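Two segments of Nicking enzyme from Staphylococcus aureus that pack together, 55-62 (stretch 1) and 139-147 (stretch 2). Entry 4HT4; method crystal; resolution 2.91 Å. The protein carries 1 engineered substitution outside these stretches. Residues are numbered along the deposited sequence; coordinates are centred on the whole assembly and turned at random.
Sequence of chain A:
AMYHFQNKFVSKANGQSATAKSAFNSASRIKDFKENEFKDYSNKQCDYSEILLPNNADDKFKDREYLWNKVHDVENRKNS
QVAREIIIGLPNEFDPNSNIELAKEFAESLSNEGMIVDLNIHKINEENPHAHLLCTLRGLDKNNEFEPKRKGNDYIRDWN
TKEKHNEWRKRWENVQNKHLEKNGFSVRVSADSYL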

# COMPACT_ATOMS: atom_id res chain seq x y z
N ASN A 55 -9.93 7.76 -9.26
CA ASN A 55 -11.16 8.39 -9.73
C ASN A 55 -12.04 7.46 -10.57
O ASN A 55 -13.20 7.24 -10.24
CB ASN A 55 -10.84 9.66 -10.53
N ASN A 56 -11.48 6.93 -11.65
CA ASN A 56 -12.23 6.08 -12.56
C ASN A 56 -12.17 4.60 -12.18
O ASN A 56 -11.82 3.75 -13.00
CB ASN A 56 -11.74 6.26 -14.00
N ALA A 57 -12.49 4.30 -10.92
CA ALA A 57 -12.47 2.92 -10.44
C ALA A 57 -13.85 2.48 -9.99
O ALA A 57 -14.62 3.27 -9.43
CB ALA A 57 -11.47 2.77 -9.31
N ASP A 58 -14.17 1.21 -10.23
CA ASP A 58 -15.46 0.66 -9.85
C ASP A 58 -15.45 0.28 -8.37
O ASP A 58 -14.40 -0.02 -7.80
CB ASP A 58 -15.77 -0.57 -10.71
CG ASP A 58 -17.24 -0.97 -10.65
OD1 ASP A 58 -17.83 -0.97 -9.54
OD2 ASP A 58 -17.81 -1.29 -11.71
N ASP A 59 -16.63 0.29 -7.75
CA ASP A 59 -16.76 -0.00 -6.33
C ASP A 59 -16.41 -1.45 -6.00
O ASP A 59 -16.30 -1.82 -4.83
CB ASP A 59 -18.18 0.31 -5.85
CG ASP A 59 -18.53 1.78 -5.99
OD1 ASP A 59 -17.61 2.63 -5.88
OD2 ASP A 59 -19.72 2.09 -6.22
N LYS A 60 -16.25 -2.27 -7.03
CA LYS A 60 -15.90 -3.67 -6.86
C LYS A 60 -14.56 -3.83 -6.16
O LYS A 60 -14.37 -4.75 -5.36
CB LYS A 60 -15.83 -4.37 -8.22
CG LYS A 60 -17.05 -4.15 -9.10
CD LYS A 60 -16.85 -4.80 -10.46
CE LYS A 60 -15.61 -4.26 -11.15
NZ LYS A 60 -15.37 -4.92 -12.46
N PHE A 61 -13.63 -2.94 -6.47
CA PHE A 61 -12.26 -3.06 -5.99
C PHE A 61 -12.11 -2.75 -4.50
O PHE A 61 -11.03 -2.94 -3.94
CB PHE A 61 -11.32 -2.18 -6.81
CG PHE A 61 -11.27 -2.55 -8.26
CD1 PHE A 61 -10.38 -3.51 -8.71
CD2 PHE A 61 -12.10 -1.94 -9.18
CE1 PHE A 61 -10.32 -3.86 -10.05
CE2 PHE A 61 -12.05 -2.27 -10.52
CZ PHE A 61 -11.16 -3.24 -10.96
N LYS A 62 -13.18 -2.28 -3.86
CA LYS A 62 -13.14 -2.05 -2.42
C LYS A 62 -13.31 -3.35 -1.65
O LYS A 62 -13.26 -3.37 -0.42
CB LYS A 62 -14.18 -1.01 -1.99
CG LYS A 62 -13.85 0.40 -2.42
CD LYS A 62 -14.72 1.43 -1.72
CE LYS A 62 -14.27 1.64 -0.28
NZ LYS A 62 -12.91 2.25 -0.20
N GLY A 139 -2.48 0.25 -13.90
CA GLY A 139 -3.59 1.18 -13.81
C GLY A 139 -4.84 0.61 -14.43
O GLY A 139 -4.82 -0.46 -15.02
N LEU A 140 -5.95 1.34 -14.29
CA LEU A 140 -7.22 0.90 -14.85
C LEU A 140 -7.56 1.67 -16.12
O LEU A 140 -7.22 2.84 -16.26
CB LEU A 140 -8.35 1.06 -13.82
CG LEU A 140 -8.73 -0.16 -12.99
CD1 LEU A 140 -7.51 -0.76 -12.30
CD2 LEU A 140 -9.78 0.23 -11.96
N ASP A 141 -8.23 0.99 -17.05
CA ASP A 141 -8.63 1.62 -18.31
C ASP A 141 -10.11 2.00 -18.32
O ASP A 141 -10.77 2.02 -17.28
CB ASP A 141 -8.29 0.73 -19.51
CG ASP A 141 -8.85 -0.68 -19.37
OD1 ASP A 141 -9.80 -0.89 -18.59
OD2 ASP A 141 -8.33 -1.59 -20.06
N LYS A 142 -10.63 2.28 -19.51
CA LYS A 142 -12.02 2.70 -19.67
C LYS A 142 -12.99 1.56 -19.37
O LYS A 142 -14.16 1.80 -19.08
CB LYS A 142 -12.25 3.22 -21.09
N ASN A 143 -12.49 0.33 -19.43
CA ASN A 143 -13.32 -0.85 -19.21
C ASN A 143 -13.09 -1.47 -17.84
O ASN A 143 -13.49 -2.61 -17.60
CB ASN A 143 -13.07 -1.89 -20.30
CG ASN A 143 -13.15 -1.30 -21.69
OD1 ASN A 143 -13.95 -0.40 -21.95
ND2 ASN A 143 -12.33 -1.81 -22.60
N ASN A 144 -12.45 -0.72 -16.95
CA ASN A 144 -12.08 -1.22 -15.63
C ASN A 144 -11.25 -2.49 -15.69
O ASN A 144 -11.47 -3.43 -14.92
CB ASN A 144 -13.32 -1.41 -14.75
CG ASN A 144 -13.93 -0.10 -14.30
OD1 ASN A 144 -13.50 0.49 -13.30
ND2 ASN A 144 -14.93 0.37 -15.03
N GLU A 145 -10.29 -2.51 -16.61
CA GLU A 145 -9.36 -3.62 -16.74
C GLU A 145 -7.94 -3.10 -16.56
O GLU A 145 -7.66 -1.93 -16.81
CB GLU A 145 -9.50 -4.28 -18.12
CG GLU A 145 -10.89 -4.84 -18.40
CD GLU A 145 -11.12 -6.21 -17.77
OE1 GLU A 145 -10.14 -6.98 -17.66
OE2 GLU A 145 -12.27 -6.50 -17.39
N PHE A 146 -7.04 -3.96 -16.10
CA PHE A 146 -5.66 -3.55 -15.85
C PHE A 146 -4.86 -3.33 -17.12
O PHE A 146 -4.76 -4.22 -17.97
CB PHE A 146 -4.95 -4.55 -14.94
CG PHE A 146 -5.39 -4.48 -13.50
CD1 PHE A 146 -4.80 -3.57 -12.64
CD2 PHE A 146 -6.37 -5.32 -13.02
CE1 PHE A 146 -5.20 -3.50 -11.31
CE2 PHE A 146 -6.78 -5.25 -11.70
CZ PHE A 146 -6.19 -4.34 -10.85
N GLU A 147 -4.28 -2.14 -17.25
CA GLU A 147 -3.43 -1.81 -18.38
C GLU A 147 -2.10 -2.55 -18.25
O GLU A 147 -1.74 -2.97 -17.16
CB GLU A 147 -3.19 -0.30 -18.42
CG GLU A 147 -2.44 0.24 -17.22
CD GLU A 147 -2.36 1.76 -17.21
OE1 GLU A 147 -3.00 2.40 -18.08
OE2 GLU A 147 -1.66 2.31 -16.34

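Does the first residue of stretch 2 take part in the contact? Gly139 touches nothing in stretch 1, but it ties the two ends of its own stretch together. Its carbonyl accepts a backbone hydrogen bond from Glu147, with Glu147 N 2.8 Å from Gly139 O, and a weak hydrogen bond runs the other way, from Gly139 N to Glu147 OE2 at 3.3 Å. The absence of a side chain matters here: a CB in the ideal position would lie 2.4 Å from Glu147 OE2, too close to be tolerated.

How does Leu140 engage stretch 1? Its CA-to-CB bond points toward the other segment, and its CD2 methyl makes the closest approach to each of three residues there. Phe61 CE2 lies 3.7 Å from Leu140 CD2 and Ala57 CB lies 4.0 Å from the same methyl, so a small apolar cluster forms from an aromatic ring, a leucine and an alanine. The approach to the Phe61 ring is oblique. Asn56 O also lies 4.2 Å from Leu140 CD2, a loose contact with a backbone carbonyl. The chi1 of Leu140, -96°, falls between the usual wells.

How does the chain return to the contact after Leu140? Asp141 to Asn144 form a type I beta turn, closed by the hydrogen bond from Asn144 N to Asp141 O at 3.2 Å. The Asp141 side chain braces it from within: Asp141 OD1 accepts a hydrogen bond from Glu145 N at 2.6 Å and a weak one from Asn143 N at 3.1 Å. A further backbone hydrogen bond, Asp141 N to Glu145 O at 3.0 Å, links the residues flanking the bend. Lys142, modelled only to CB, and Asn143 make no contact with stretch 1, whereas Asn144 is carried back to face it.

Why is Asn144 so prominent in the contact? It has the largest covered area of any residue here, its CA-to-CB bond points toward stretch 1, and its CA pairs with that of Ala57 at 6.7 Å. Asn144 OD1 reaches the backbone where Ala57 joins Asp58, lying 3.9 Å from Ala57 C and 3.2 Å from Asp58 N; whether the latter is a hydrogen bond is left open by the geometry. The same oxygen is 3.6 Å from Asp58 CB. Asp58 OD1 is engaged within its own stretch, accepting a hydrogen bond from Lys60 N at 3.2 Å at the start of the short 3-10 segment. That segment carries Phe61, whose ring presents its edge to the Asn144 carbonyl, with Phe61 CZ 4.0 Å from Asn144 O.

Where does the contact end? The CA-to-CB bond of Glu145 points away; the end of its side chain comes nearer but makes no contact. Phe146 supplies the last touch. Its CA-to-CB bond runs sideways, yet the end of the ring comes nearer, bringing Phe146 CE2 within 4.1 Å of Phe61 CE1 in an oblique apolar contact. Phe61 thus meets Leu140, Asn144 and Phe146, making its buried ring the common partner of the segment.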